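Side-chain contacts in uncharacterized protein (Pyrococcus horikoshii, PDB 1ZJJ), which binds a magnesium ion and is probably a phosphatase of the haloacid dehalogenase (HAD) superfamily, its natural substrate undefined: residues 47-52 against 90-95; 71-76 against 149-154; 218-223 against 245-250; 26-31 against 258-263. One frame throughout, in Å; residues are numbered along the deposited sequence.

Overall arrangement
Followed from the N terminus, the chain first enters contact 4 with helix 22-31 and returns to it only at its last residues, so this pairing encloses the other three. Helix 47-56 opens contact 1 and helix 69-80 opens contact 2. Residues 90-95 then close the first of these and 149-154 the second, so the two loops cross; they also touch, L94 packing on T151. Both join elements near the border between the six-stranded core sheet and the smaller four-stranded sheet. Contact 3 closes a short, separate loop from helix 212-221 to the edge strand 248-250. Its L248 packs on Y259, next to contact 4, where the C-terminal helix meets helix 22-31 on the core.

Contact 1. Residues 47-52 against 90-95; sequences PEMYRE and GGEGLV
Two helices approach each other here, M49 lying in the first turn of helix 47-56 and E92 and G93 in the opening turn of helix 92-101, where G91 is the N-cap residue and the V95 N to G91 O bond (3.1 Å) is already helical. M49 does the reaching. Its CG stands beside the backbone N, the chain runs straight through CG, and a bend at the last torsion (chi3 -113°) turns the terminal methyl toward the second helix. M49 CE comes within 3.4 Å of E92 OE2, and the touch is van der Waals. E92 meets it with an extended chain, its CG anti to the backbone N (chi1 -167°), and the two side chains cross obliquely.

The contact joins the two parts of a HAD-superfamily fold: helix 47-56 flanks the Rossmann-like core, with Y50 turned onto core strand 66-68, whereas helix 92-101 belongs to the inserted cap, whose sheet begins with strand 86-89. The joint is small, burying 94 Å² in all, and no hydrogen bond links the two segments.

M49 CE also lies 4.4 Å from G93 CA. A CB on G93 would point toward helix 47-56, so the glycine presents a bare patch of backbone to the methyl. The same residue makes a backbone hydrogen bond with T44, in the loop before helix 47-56, a further link between the cap helix and the core. E92 OE2 has a second, weak partner in the long ion pair with K96.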
loop_
_atom_site.group_PDB
_atom_site.type_symbol
_atom_site.label_atom_id
_atom_site.label_comp_id
_atom_site.label_asym_id
_atom_site.label_seq_id
_atom_site.Cartn_x
_atom_site.Cartn_y
_atom_site.Cartn_z
ATOM N N PRO B 47 -19.143 -17.706 5.619
ATOM C CA PRO B 47 -20.322 -18.144 4.886
ATOM C C PRO B 47 -21.560 -18.140 5.791
ATOM O O PRO B 47 -22.652 -17.761 5.392
ATOM C CB PRO B 47 -20.035 -19.538 4.339
ATOM C CG PRO B 47 -18.510 -19.588 4.234
ATOM C CD PRO B 47 -18.066 -18.677 5.468
ATOM N N GLU B 48 -21.375 -18.634 7.033
ATOM C CA GLU B 48 -22.475 -18.600 7.991
ATOM C C GLU B 48 -22.998 -17.181 8.222
ATOM O O GLU B 48 -24.194 -16.918 8.203
ATOM C CB GLU B 48 -21.978 -19.198 9.305
ATOM C CG GLU B 48 -21.814 -20.713 9.217
ATOM C CD GLU B 48 -20.412 -21.023 8.752
ATOM O OE1 GLU B 48 -19.517 -20.265 9.092
ATOM O OE2 GLU B 48 -20.231 -22.011 8.024
ATOM N N MET B 49 -22.070 -16.258 8.464
ATOM C CA MET B 49 -22.421 -14.861 8.696
ATOM C C MET B 49 -23.155 -14.305 7.488
ATOM O O MET B 49 -24.106 -13.540 7.627
ATOM C CB MET B 49 -21.167 -14.021 8.957
ATOM C CG MET B 49 -20.597 -14.132 10.366
ATOM S SD MET B 49 -19.032 -13.234 10.570
ATOM C CE MET B 49 -17.905 -14.567 10.825
ATOM N N TYR B 50 -22.710 -14.690 6.297
ATOM C CA TYR B 50 -23.348 -14.204 5.085
ATOM C C TYR B 50 -24.759 -14.750 4.931
ATOM O O TYR B 50 -25.645 -14.048 4.439
ATOM C CB TYR B 50 -22.486 -14.533 3.858
ATOM C CG TYR B 50 -21.538 -13.406 3.526
ATOM C CD1 TYR B 50 -20.159 -13.548 3.686
ATOM C CD2 TYR B 50 -22.029 -12.166 3.102
ATOM C CE1 TYR B 50 -19.295 -12.486 3.440
ATOM C CE2 TYR B 50 -21.175 -11.100 2.857
ATOM C CZ TYR B 50 -19.811 -11.262 3.027
ATOM O OH TYR B 50 -18.964 -10.202 2.792
ATOM N N ARG B 51 -24.976 -15.993 5.356
ATOM C CA ARG B 51 -26.318 -16.564 5.273
ATOM C C ARG B 51 -27.249 -15.696 6.116
ATOM O O ARG B 51 -28.381 -15.434 5.724
ATOM C CB ARG B 51 -26.350 -18.006 5.794
ATOM C CG ARG B 51 -27.755 -18.522 6.101
ATOM C CD ARG B 51 -27.726 -19.953 6.625
ATOM N NE ARG B 51 -28.940 -20.318 7.360
ATOM C CZ ARG B 51 -30.147 -20.457 6.814
ATOM N NH1 ARG B 51 -30.324 -20.264 5.513
ATOM N NH2 ARG B 51 -31.187 -20.790 7.574
ATOM N N GLU B 52 -26.770 -15.241 7.271
ATOM C CA GLU B 52 -27.600 -14.399 8.131
ATOM C C GLU B 52 -27.884 -13.050 7.464
ATOM O O GLU B 52 -29.022 -12.574 7.466
ATOM C CB GLU B 52 -26.927 -14.187 9.495
ATOM C CG GLU B 52 -26.658 -15.482 10.270
ATOM C CD GLU B 52 -27.900 -16.356 10.429
ATOM O OE1 GLU B 52 -28.854 -15.926 11.110
ATOM O OE2 GLU B 52 -27.922 -17.473 9.867
ATOM N N GLY B 90 -6.281 -9.663 8.890
ATOM C CA GLY B 90 -7.648 -9.690 8.409
ATOM C C GLY B 90 -8.668 -9.800 9.520
ATOM O O GLY B 90 -8.320 -9.740 10.703
ATOM N N GLY B 91 -9.927 -9.980 9.133
ATOM C CA GLY B 91 -11.000 -10.074 10.098
ATOM C C GLY B 91 -11.362 -11.472 10.555
ATOM O O GLY B 91 -10.786 -12.470 10.119
ATOM N N GLU B 92 -12.346 -11.523 11.442
ATOM C CA GLU B 92 -12.843 -12.761 12.030
ATOM C C GLU B 92 -13.036 -13.888 11.018
ATOM O O GLU B 92 -12.599 -15.015 11.241
ATOM C CB GLU B 92 -14.169 -12.473 12.738
ATOM C CG GLU B 92 -14.664 -13.569 13.645
ATOM C CD GLU B 92 -16.073 -13.298 14.139
ATOM O OE1 GLU B 92 -16.335 -12.163 14.591
ATOM O OE2 GLU B 92 -16.915 -14.220 14.078
ATOM N N GLY B 93 -13.695 -13.580 9.908
ATOM C CA GLY B 93 -13.935 -14.589 8.894
ATOM C C GLY B 93 -12.669 -15.279 8.425
ATOM O O GLY B 93 -12.607 -16.508 8.369
ATOM N N LEU B 94 -11.654 -14.488 8.093
ATOM C CA LEU B 94 -10.396 -15.030 7.611
ATOM C C LEU B 94 -9.666 -15.823 8.692
ATOM O O LEU B 94 -9.144 -16.906 8.422
ATOM C CB LEU B 94 -9.503 -13.903 7.085
ATOM C CG LEU B 94 -8.184 -14.322 6.428
ATOM C CD1 LEU B 94 -8.446 -15.327 5.305
ATOM C CD2 LEU B 94 -7.463 -13.077 5.902
ATOM N N VAL B 95 -9.638 -15.292 9.913
ATOM C CA VAL B 95 -8.969 -15.980 11.011
ATOM C C VAL B 95 -9.597 -17.347 11.234
ATOM O O VAL B 95 -8.891 -18.330 11.450
ATOM C CB VAL B 95 -9.045 -15.176 12.334
ATOM C CG1 VAL B 95 -8.625 -16.066 13.501
ATOM C CG2 VAL B 95 -8.127 -13.961 12.265
#

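Contact 2. Residues 71-76 against 149-154; sequences LATRLY and IGTNPD
T73 and T151 adopt different rotamers: in T73 (chi1 -63°) CG2 is anti to the backbone N and OG1 lies beside that N, whereas in T151 (chi1 61°) OG1 sits between N and the carbonyl carbon and CG2 is left to face helix 69-80. T73 thereby offers two branches. Its CG2 meets I149 CG2 at 4.0 Å, methyl to methyl, while T73 OG1 lies 3.7 Å from T151 CG2. That hydroxyl spends its polarity inside its own helix, on S69 O.

Helix 69-80 follows core strand 66-68 and leads to the cap, and it packs here against the end of cap strand 147-150. Beyond it a run of side-chain hydrogen bonds continues: T151 OG1 donates to N152 OD1 (2.6 Å) in the carbonyl plane, and N152 ND2 donates to D154 OD2 (2.9 Å), which it meets from above the carboxylate plane and which N41 also holds. With an alanine at T151, N152 OD1 would probably lose its hydroxyl donor, leaving the amide held from the ND2 side by D154, and a gap would open beside T73 OG1.

No hydrogen bond crosses this buried contact; the joint is van der Waals contact, methyl on methyl and methyl on hydroxyl oxygen, and the hydroxyls are satisfied elsewhere.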
loop_
_atom_site.group_PDB
_atom_site.type_symbol
_atom_site.label_atom_id
_atom_site.label_comp_id
_atom_site.label_asym_id
_atom_site.label_seq_id
_atom_site.Cartn_x
_atom_site.Cartn_y
_atom_site.Cartn_z
ATOM N N LEU B 71 -12.739 -18.624 2.335
ATOM C CA LEU B 71 -12.876 -20.055 2.200
ATOM C C LEU B 71 -12.091 -20.527 0.991
ATOM O O LEU B 71 -11.425 -21.554 1.012
ATOM C CB LEU B 71 -14.359 -20.379 2.018
ATOM C CG LEU B 71 -14.589 -21.799 1.495
ATOM C CD1 LEU B 71 -14.336 -22.862 2.566
ATOM C CD2 LEU B 71 -16.018 -22.024 0.998
ATOM N N ALA B 72 -12.099 -19.757 -0.093
ATOM C CA ALA B 72 -11.305 -20.093 -1.272
ATOM C C ALA B 72 -9.812 -20.124 -0.927
ATOM O O ALA B 72 -9.059 -20.946 -1.457
ATOM C CB ALA B 72 -11.567 -19.073 -2.388
ATOM N N THR B 73 -9.388 -19.222 -0.044
ATOM C CA THR B 73 -7.988 -19.160 0.364
ATOM C C THR B 73 -7.606 -20.433 1.124
ATOM O O THR B 73 -6.569 -21.031 0.852
ATOM C CB THR B 73 -7.718 -17.911 1.244
ATOM O OG1 THR B 73 -7.975 -16.725 0.479
ATOM C CG2 THR B 73 -6.275 -17.883 1.714
ATOM N N ARG B 74 -8.444 -20.844 2.072
ATOM C CA ARG B 74 -8.182 -22.066 2.829
ATOM C C ARG B 74 -8.095 -23.254 1.875
ATOM O O ARG B 74 -7.169 -24.059 1.961
ATOM C CB ARG B 74 -9.287 -22.322 3.866
ATOM C CG ARG B 74 -9.315 -23.762 4.404
ATOM C CD ARG B 74 -10.124 -23.907 5.707
ATOM N NE ARG B 74 -11.570 -23.722 5.559
ATOM C CZ ARG B 74 -12.396 -24.590 4.972
ATOM N NH1 ARG B 74 -11.935 -25.725 4.460
ATOM N NH2 ARG B 74 -13.695 -24.332 4.910
ATOM N N LEU B 75 -9.061 -23.360 0.964
ATOM C CA LEU B 75 -9.086 -24.459 -0.000
ATOM C C LEU B 75 -7.850 -24.455 -0.904
ATOM O O LEU B 75 -7.309 -25.514 -1.240
ATOM C CB LEU B 75 -10.363 -24.396 -0.850
ATOM C CG LEU B 75 -11.683 -24.552 -0.078
ATOM C CD1 LEU B 75 -12.860 -24.412 -1.024
ATOM C CD2 LEU B 75 -11.722 -25.909 0.613
ATOM N N TYR B 76 -7.404 -23.267 -1.296
ATOM C CA TYR B 76 -6.217 -23.158 -2.137
ATOM C C TYR B 76 -4.989 -23.659 -1.367
ATOM O O TYR B 76 -4.206 -24.465 -1.875
ATOM C CB TYR B 76 -5.987 -21.703 -2.556
ATOM C CG TYR B 76 -4.678 -21.514 -3.280
ATOM C CD1 TYR B 76 -4.537 -21.881 -4.620
ATOM C CD2 TYR B 76 -3.551 -21.050 -2.601
ATOM C CE1 TYR B 76 -3.302 -21.799 -5.260
ATOM C CE2 TYR B 76 -2.315 -20.965 -3.229
ATOM C CZ TYR B 76 -2.197 -21.343 -4.556
ATOM O OH TYR B 76 -0.966 -21.275 -5.165
ATOM N N ILE B 149 0.198 -14.447 0.466
ATOM C CA ILE B 149 -1.135 -14.741 -0.073
ATOM C C ILE B 149 -2.143 -13.624 0.208
ATOM O O ILE B 149 -2.315 -13.204 1.355
ATOM C CB ILE B 149 -1.703 -16.039 0.546
ATOM C CG1 ILE B 149 -0.732 -17.193 0.313
ATOM C CG2 ILE B 149 -3.074 -16.359 -0.058
ATOM C CD1 ILE B 149 -0.931 -18.355 1.275
ATOM N N GLY B 150 -2.812 -13.157 -0.841
ATOM C CA GLY B 150 -3.807 -12.110 -0.684
ATOM C C GLY B 150 -5.186 -12.677 -0.969
ATOM O O GLY B 150 -5.364 -13.368 -1.962
ATOM N N THR B 151 -6.166 -12.399 -0.111
ATOM C CA THR B 151 -7.500 -12.945 -0.340
ATOM C C THR B 151 -8.173 -12.421 -1.603
ATOM O O THR B 151 -8.816 -13.182 -2.318
ATOM C CB THR B 151 -8.451 -12.694 0.863
ATOM O OG1 THR B 151 -8.602 -11.287 1.083
ATOM C CG2 THR B 151 -7.904 -13.357 2.121
ATOM N N ASN B 152 -8.023 -11.132 -1.879
ATOM C CA ASN B 152 -8.644 -10.537 -3.057
ATOM C C ASN B 152 -7.933 -9.251 -3.454
ATOM O O ASN B 152 -7.291 -8.606 -2.628
ATOM C CB ASN B 152 -10.128 -10.274 -2.794
ATOM C CG ASN B 152 -10.357 -9.432 -1.570
ATOM O OD1 ASN B 152 -10.056 -9.849 -0.455
ATOM N ND2 ASN B 152 -10.891 -8.234 -1.769
ATOM N N PRO B 153 -8.048 -8.858 -4.732
ATOM C CA PRO B 153 -7.421 -7.660 -5.296
ATOM C C PRO B 153 -8.138 -6.320 -5.151
ATOM O O PRO B 153 -7.528 -5.284 -5.376
ATOM C CB PRO B 153 -7.251 -8.042 -6.757
ATOM C CG PRO B 153 -8.538 -8.775 -7.018
ATOM C CD PRO B 153 -8.664 -9.670 -5.799
ATOM N N ASP B 154 -9.413 -6.336 -4.774
ATOM C CA ASP B 154 -10.185 -5.100 -4.662
ATOM C C ASP B 154 -9.453 -3.924 -4.026
ATOM O O ASP B 154 -9.086 -3.952 -2.853
ATOM C CB ASP B 154 -11.479 -5.360 -3.899
ATOM C CG ASP B 154 -12.303 -6.475 -4.515
ATOM O OD1 ASP B 154 -13.365 -6.186 -5.109
ATOM O OD2 ASP B 154 -11.883 -7.642 -4.405
#

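Contact 3. Residues 218-223 against 245-250; sequences FAKKFG and KPDLVL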
loop_
_atom_site.group_PDB
_atom_site.type_symbol
_atom_site.label_atom_id
_atom_site.label_comp_id
_atom_site.label_asym_id
_atom_site.label_seq_id
_atom_site.Cartn_x
_atom_site.Cartn_y
_atom_site.Cartn_z
ATOM N N PHE B 218 -13.348 -11.737 -14.386
ATOM C CA PHE B 218 -13.312 -13.125 -13.953
ATOM C C PHE B 218 -13.991 -14.027 -14.986
ATOM O O PHE B 218 -13.414 -15.007 -15.446
ATOM C CB PHE B 218 -14.030 -13.224 -12.602
ATOM C CG PHE B 218 -13.987 -14.586 -11.966
ATOM C CD1 PHE B 218 -12.777 -15.212 -11.696
ATOM C CD2 PHE B 218 -15.168 -15.210 -11.568
ATOM C CE1 PHE B 218 -12.742 -16.443 -11.033
ATOM C CE2 PHE B 218 -15.147 -16.434 -10.907
ATOM C CZ PHE B 218 -13.930 -17.054 -10.637
ATOM N N ALA B 219 -15.221 -13.677 -15.350
ATOM C CA ALA B 219 -15.994 -14.459 -16.313
ATOM C C ALA B 219 -15.271 -14.622 -17.645
ATOM O O ALA B 219 -15.186 -15.728 -18.178
ATOM C CB ALA B 219 -17.339 -13.815 -16.536
ATOM N N LYS B 220 -14.754 -13.516 -18.169
ATOM C CA LYS B 220 -14.039 -13.527 -19.445
ATOM C C LYS B 220 -12.741 -14.326 -19.439
ATOM O O LYS B 220 -12.436 -15.009 -20.407
ATOM C CB LYS B 220 -13.746 -12.100 -19.887
ATOM C CG LYS B 220 -14.985 -11.265 -20.054
ATOM C CD LYS B 220 -16.081 -12.047 -20.759
ATOM C CE LYS B 220 -15.910 -11.979 -22.269
ATOM N NZ LYS B 220 -15.584 -10.628 -22.794
ATOM N N LYS B 221 -11.970 -14.226 -18.363
ATOM C CA LYS B 221 -10.712 -14.954 -18.271
ATOM C C LYS B 221 -10.920 -16.457 -18.180
ATOM O O LYS B 221 -10.090 -17.230 -18.647
ATOM C CB LYS B 221 -9.902 -14.464 -17.066
ATOM C CG LYS B 221 -9.299 -13.077 -17.272
ATOM C CD LYS B 221 -8.691 -12.513 -15.998
ATOM C CE LYS B 221 -7.802 -13.539 -15.307
ATOM N NZ LYS B 221 -7.255 -13.011 -14.036
ATOM N N PHE B 222 -12.037 -16.875 -17.596
ATOM C CA PHE B 222 -12.296 -18.303 -17.454
ATOM C C PHE B 222 -13.462 -18.871 -18.264
ATOM O O PHE B 222 -13.952 -19.965 -17.990
ATOM C CB PHE B 222 -12.428 -18.632 -15.969
ATOM C CG PHE B 222 -11.207 -18.258 -15.186
ATOM C CD1 PHE B 222 -10.020 -18.964 -15.351
ATOM C CD2 PHE B 222 -11.215 -17.142 -14.355
ATOM C CE1 PHE B 222 -8.851 -18.557 -14.703
ATOM C CE2 PHE B 222 -10.056 -16.728 -13.706
ATOM C CZ PHE B 222 -8.872 -17.436 -13.881
ATOM N N GLY B 223 -13.892 -18.117 -19.269
ATOM C CA GLY B 223 -14.958 -18.579 -20.143
ATOM C C GLY B 223 -16.348 -18.754 -19.567
ATOM O O GLY B 223 -17.088 -19.656 -19.967
ATOM N N LYS B 245 -15.624 -6.844 -21.281
ATOM C CA LYS B 245 -16.937 -6.652 -21.899
ATOM C C LYS B 245 -17.981 -7.714 -21.519
ATOM O O LYS B 245 -17.804 -8.902 -21.760
ATOM C CB LYS B 245 -16.792 -6.613 -23.426
ATOM C CG LYS B 245 -16.522 -5.245 -24.010
ATOM C CD LYS B 245 -15.283 -4.614 -23.392
ATOM C CE LYS B 245 -14.644 -3.630 -24.359
ATOM N NZ LYS B 245 -14.818 -2.204 -23.997
ATOM N N PRO B 246 -19.100 -7.280 -20.926
ATOM C CA PRO B 246 -20.154 -8.218 -20.529
ATOM C C PRO B 246 -20.802 -8.836 -21.760
ATOM O O PRO B 246 -20.921 -8.172 -22.788
ATOM C CB PRO B 246 -21.144 -7.342 -19.758
ATOM C CG PRO B 246 -20.319 -6.211 -19.255
ATOM C CD PRO B 246 -19.395 -5.923 -20.445
ATOM N N ASP B 247 -21.218 -10.095 -21.652
ATOM C CA ASP B 247 -21.883 -10.779 -22.750
ATOM C C ASP B 247 -23.346 -10.370 -22.718
ATOM O O ASP B 247 -24.045 -10.423 -23.726
ATOM C CB ASP B 247 -21.789 -12.296 -22.585
ATOM C CG ASP B 247 -20.378 -12.802 -22.679
ATOM O OD1 ASP B 247 -19.688 -12.422 -23.648
ATOM O OD2 ASP B 247 -19.964 -13.586 -21.797
ATOM N N LEU B 248 -23.804 -9.959 -21.543
ATOM C CA LEU B 248 -25.190 -9.559 -21.365
ATOM C C LEU B 248 -25.292 -8.545 -20.235
ATOM O O LEU B 248 -24.592 -8.659 -19.224
ATOM C CB LEU B 248 -26.042 -10.789 -21.032
ATOM C CG LEU B 248 -27.528 -10.603 -20.717
ATOM C CD1 LEU B 248 -28.308 -10.348 -21.998
ATOM C CD2 LEU B 248 -28.054 -11.860 -20.036
ATOM N N VAL B 249 -26.151 -7.548 -20.418
ATOM C CA VAL B 249 -26.365 -6.522 -19.407
ATOM C C VAL B 249 -27.840 -6.530 -19.031
ATOM O O VAL B 249 -28.712 -6.483 -19.901
ATOM C CB VAL B 249 -25.993 -5.111 -19.925
ATOM C CG1 VAL B 249 -26.199 -4.086 -18.820
ATOM C CG2 VAL B 249 -24.553 -5.091 -20.406
ATOM N N LEU B 250 -28.118 -6.599 -17.734
ATOM C CA LEU B 250 -29.494 -6.615 -17.253
ATOM C C LEU B 250 -29.691 -5.560 -16.175
ATOM O O LEU B 250 -28.748 -5.176 -15.488
ATOM C CB LEU B 250 -29.851 -7.992 -16.678
ATOM C CG LEU B 250 -29.787 -9.233 -17.572
ATOM C CD1 LEU B 250 -30.059 -10.468 -16.714
ATOM C CD2 LEU B 250 -30.799 -9.128 -18.706
#
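K220 curls across to the opposite segment instead of stretching into solvent. Bends at three successive torsions (chi2 -43°, chi3 -84°, chi4 -44°) fold the chain round the carbonyl oxygen of K245, so that K220 CD and CE both lie near it, CE at 3.6 Å. The ammonium group then takes the bond: K220 NZ donates to K245 O at 3.0 Å, in the carbonyl plane and on a lone pair. D247 comes up obliquely to this curl and meets its carbon part, D247 OD1 lying 4.0 Å from K220 CE.

The segments are neighbours in the HAD core. Helix 212-221 is the connection of a beta-alpha-beta crossover between the parallel strands 204-209 and 225-229, and residues 245-247 lead into strand 248-250 at the edge of the same sheet. The lysine thus bridges the last turn of a covering helix and the run-in to the outermost strand, with K220 also touching A226.

Between K220 NZ and D247 OD1 the separation is 4.6 Å, too long for a salt bridge, although the opposite charges should still attract weakly at this exposed position. The other carboxylate oxygen, D247 OD2, accepts from the backbone N of A226, which helps set how the aspartate is turned. K245 contributes its backbone carbonyl, while its own ammonium group turns away to the carbonyl oxygens of I239 and S242.

Contact 4. Residues 26-31 against 258-263; sequences IEFLKE and DYLKTL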
loop_
_atom_site.group_PDB
_atom_site.type_symbol
_atom_site.label_atom_id
_atom_site.label_comp_id
_atom_site.label_asym_id
_atom_site.label_seq_id
_atom_site.Cartn_x
_atom_site.Cartn_y
_atom_site.Cartn_z
ATOM N N ILE B 26 -34.328 -16.700 -6.931
ATOM C CA ILE B 26 -33.831 -17.878 -6.233
ATOM C C ILE B 26 -34.872 -19.001 -6.178
ATOM O O ILE B 26 -34.525 -20.178 -6.295
ATOM C CB ILE B 26 -33.371 -17.516 -4.797
ATOM C CG1 ILE B 26 -32.227 -16.498 -4.860
ATOM C CG2 ILE B 26 -32.915 -18.765 -4.064
ATOM C CD1 ILE B 26 -31.018 -16.973 -5.663
ATOM N N GLU B 27 -36.144 -18.653 -6.002
ATOM C CA GLU B 27 -37.184 -19.677 -5.969
ATOM C C GLU B 27 -37.344 -20.274 -7.356
ATOM O O GLU B 27 -37.703 -21.442 -7.515
ATOM C CB GLU B 27 -38.528 -19.102 -5.503
ATOM C CG GLU B 27 -38.867 -19.487 -4.079
ATOM C CD GLU B 27 -38.416 -20.900 -3.758
ATOM O OE1 GLU B 27 -38.904 -21.856 -4.404
ATOM O OE2 GLU B 27 -37.555 -21.051 -2.865
ATOM N N PHE B 28 -37.058 -19.460 -8.364
ATOM C CA PHE B 28 -37.156 -19.896 -9.747
ATOM C C PHE B 28 -36.025 -20.855 -10.132
ATOM O O PHE B 28 -36.257 -21.859 -10.807
ATOM C CB PHE B 28 -37.132 -18.681 -10.679
ATOM C CG PHE B 28 -37.125 -19.038 -12.133
ATOM C CD1 PHE B 28 -38.265 -19.547 -12.748
ATOM C CD2 PHE B 28 -35.972 -18.881 -12.887
ATOM C CE1 PHE B 28 -38.250 -19.893 -14.094
ATOM C CE2 PHE B 28 -35.946 -19.224 -14.236
ATOM C CZ PHE B 28 -37.087 -19.731 -14.842
ATOM N N LEU B 29 -34.801 -20.543 -9.715
ATOM C CA LEU B 29 -33.665 -21.394 -10.043
ATOM C C LEU B 29 -33.862 -22.807 -9.490
ATOM O O LEU B 29 -33.528 -23.797 -10.144
ATOM C CB LEU B 29 -32.370 -20.773 -9.503
ATOM C CG LEU B 29 -32.078 -19.377 -10.059
ATOM C CD1 LEU B 29 -30.768 -18.856 -9.492
ATOM C CD2 LEU B 29 -32.019 -19.440 -11.584
ATOM N N LYS B 30 -34.415 -22.891 -8.288
ATOM C CA LYS B 30 -34.675 -24.177 -7.648
ATOM C C LYS B 30 -35.736 -24.969 -8.412
ATOM O O LYS B 30 -35.633 -26.188 -8.558
ATOM C CB LYS B 30 -35.128 -23.945 -6.208
ATOM C CG LYS B 30 -34.047 -23.317 -5.356
ATOM C CD LYS B 30 -34.516 -22.980 -3.956
ATOM C CE LYS B 30 -33.308 -22.678 -3.084
ATOM N NZ LYS B 30 -33.651 -22.081 -1.765
ATOM N N GLU B 31 -36.753 -24.266 -8.897
ATOM C CA GLU B 31 -37.835 -24.884 -9.658
ATOM C C GLU B 31 -37.305 -25.474 -10.964
ATOM O O GLU B 31 -37.720 -26.556 -11.385
ATOM C CB GLU B 31 -38.907 -23.833 -9.963
ATOM C CG GLU B 31 -40.060 -24.314 -10.839
ATOM C CD GLU B 31 -40.886 -23.163 -11.390
ATOM O OE1 GLU B 31 -41.930 -23.416 -12.025
ATOM O OE2 GLU B 31 -40.484 -21.998 -11.190
ATOM N N ASP B 258 -36.945 -13.907 -16.826
ATOM C CA ASP B 258 -37.491 -13.921 -18.175
ATOM C C ASP B 258 -36.411 -14.209 -19.206
ATOM O O ASP B 258 -36.694 -14.764 -20.269
ATOM C CB ASP B 258 -38.227 -12.613 -18.477
ATOM C CG ASP B 258 -39.663 -12.632 -17.967
ATOM O OD1 ASP B 258 -40.378 -11.623 -18.126
ATOM O OD2 ASP B 258 -40.077 -13.666 -17.402
ATOM N N TYR B 259 -35.168 -13.860 -18.893
ATOM C CA TYR B 259 -34.080 -14.145 -19.820
ATOM C C TYR B 259 -33.941 -15.658 -19.962
ATOM O O TYR B 259 -33.770 -16.182 -21.066
ATOM C CB TYR B 259 -32.753 -13.588 -19.309
ATOM C CG TYR B 259 -31.608 -13.884 -20.245
ATOM C CD1 TYR B 259 -31.522 -13.250 -21.483
ATOM C CD2 TYR B 259 -30.620 -14.803 -19.903
ATOM C CE1 TYR B 259 -30.471 -13.524 -22.362
ATOM C CE2 TYR B 259 -29.569 -15.082 -20.770
ATOM C CZ TYR B 259 -29.498 -14.436 -21.996
ATOM O OH TYR B 259 -28.430 -14.682 -22.832
ATOM N N LEU B 260 -34.020 -16.349 -18.829
ATOM C CA LEU B 260 -33.902 -17.799 -18.785
ATOM C C LEU B 260 -35.103 -18.495 -19.413
ATOM O O LEU B 260 -34.966 -19.558 -20.011
ATOM C CB LEU B 260 -33.734 -18.264 -17.333
ATOM C CG LEU B 260 -32.338 -18.111 -16.721
ATOM C CD1 LEU B 260 -32.438 -18.154 -15.207
ATOM C CD2 LEU B 260 -31.418 -19.211 -17.237
ATOM N N LYS B 261 -36.279 -17.892 -19.273
ATOM C CA LYS B 261 -37.506 -18.471 -19.819
ATOM C C LYS B 261 -37.653 -18.309 -21.329
ATOM O O LYS B 261 -38.354 -19.085 -21.977
ATOM C CB LYS B 261 -38.736 -17.851 -19.141
ATOM C CG LYS B 261 -38.921 -18.216 -17.685
ATOM C CD LYS B 261 -40.211 -17.616 -17.157
ATOM C CE LYS B 261 -40.416 -17.923 -15.691
ATOM N NZ LYS B 261 -41.681 -17.305 -15.201
ATOM N N THR B 262 -36.998 -17.291 -21.879
ATOM C CA THR B 262 -37.065 -17.005 -23.304
ATOM C C THR B 262 -35.791 -17.471 -23.993
ATOM O O THR B 262 -35.507 -17.110 -25.139
ATOM C CB THR B 262 -37.267 -15.497 -23.555
ATOM O OG1 THR B 262 -36.156 -14.763 -23.031
ATOM C CG2 THR B 262 -38.539 -15.020 -22.870
ATOM N N LEU B 263 -35.038 -18.301 -23.281
ATOM C CA LEU B 263 -33.771 -18.835 -23.769
ATOM C C LEU B 263 -32.715 -17.733 -23.768
ATOM O O LEU B 263 -31.691 -17.926 -23.072
ATOM C CB LEU B 263 -33.929 -19.436 -25.176
ATOM C CG LEU B 263 -33.052 -19.001 -26.362
ATOM C CD1 LEU B 263 -31.561 -19.162 -26.073
ATOM C CD2 LEU B 263 -33.435 -19.842 -27.559
ATOM O OXT LEU B 263 -32.919 -16.695 -24.446
#
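The ring of F28 is the centre of the contact, meeting both L260 and K261. L260 CD1 sits at the ring edge, in its plane, 3.8 Å from F28 CE2. K261 brings its extended aliphatic chain obliquely to the CE1-CZ side of the ring: K261 CG is 3.7 Å from F28 CZ, and K261 CE comes close to F28 CE1, at 3.3 Å. L29 adds a methyl, L29 CD2 reaching L260 CD1 at 3.9 Å, the two leucines crossing at about a right angle.

With CG anti to the backbone N (chi1 176°), the F28 ring projects from helix 22-31 to the C-terminal helix 256-261. Behind this first shell lies the core sheet: L29 and L260 both rest on I4 of strand 2-6, and L260 also touches W206. The second helix ends just beyond, where T262 OG1 and T262 N bond to D258 O from opposite faces of its plane. Replacing F28 by an alanine would probably leave a gap between the helices and the methylenes of K261 without their support.

The joint is therefore apolar throughout: K261 contributes carbon, and its charge stays 6.3 Å from E31 OE2, measured from K261 NZ.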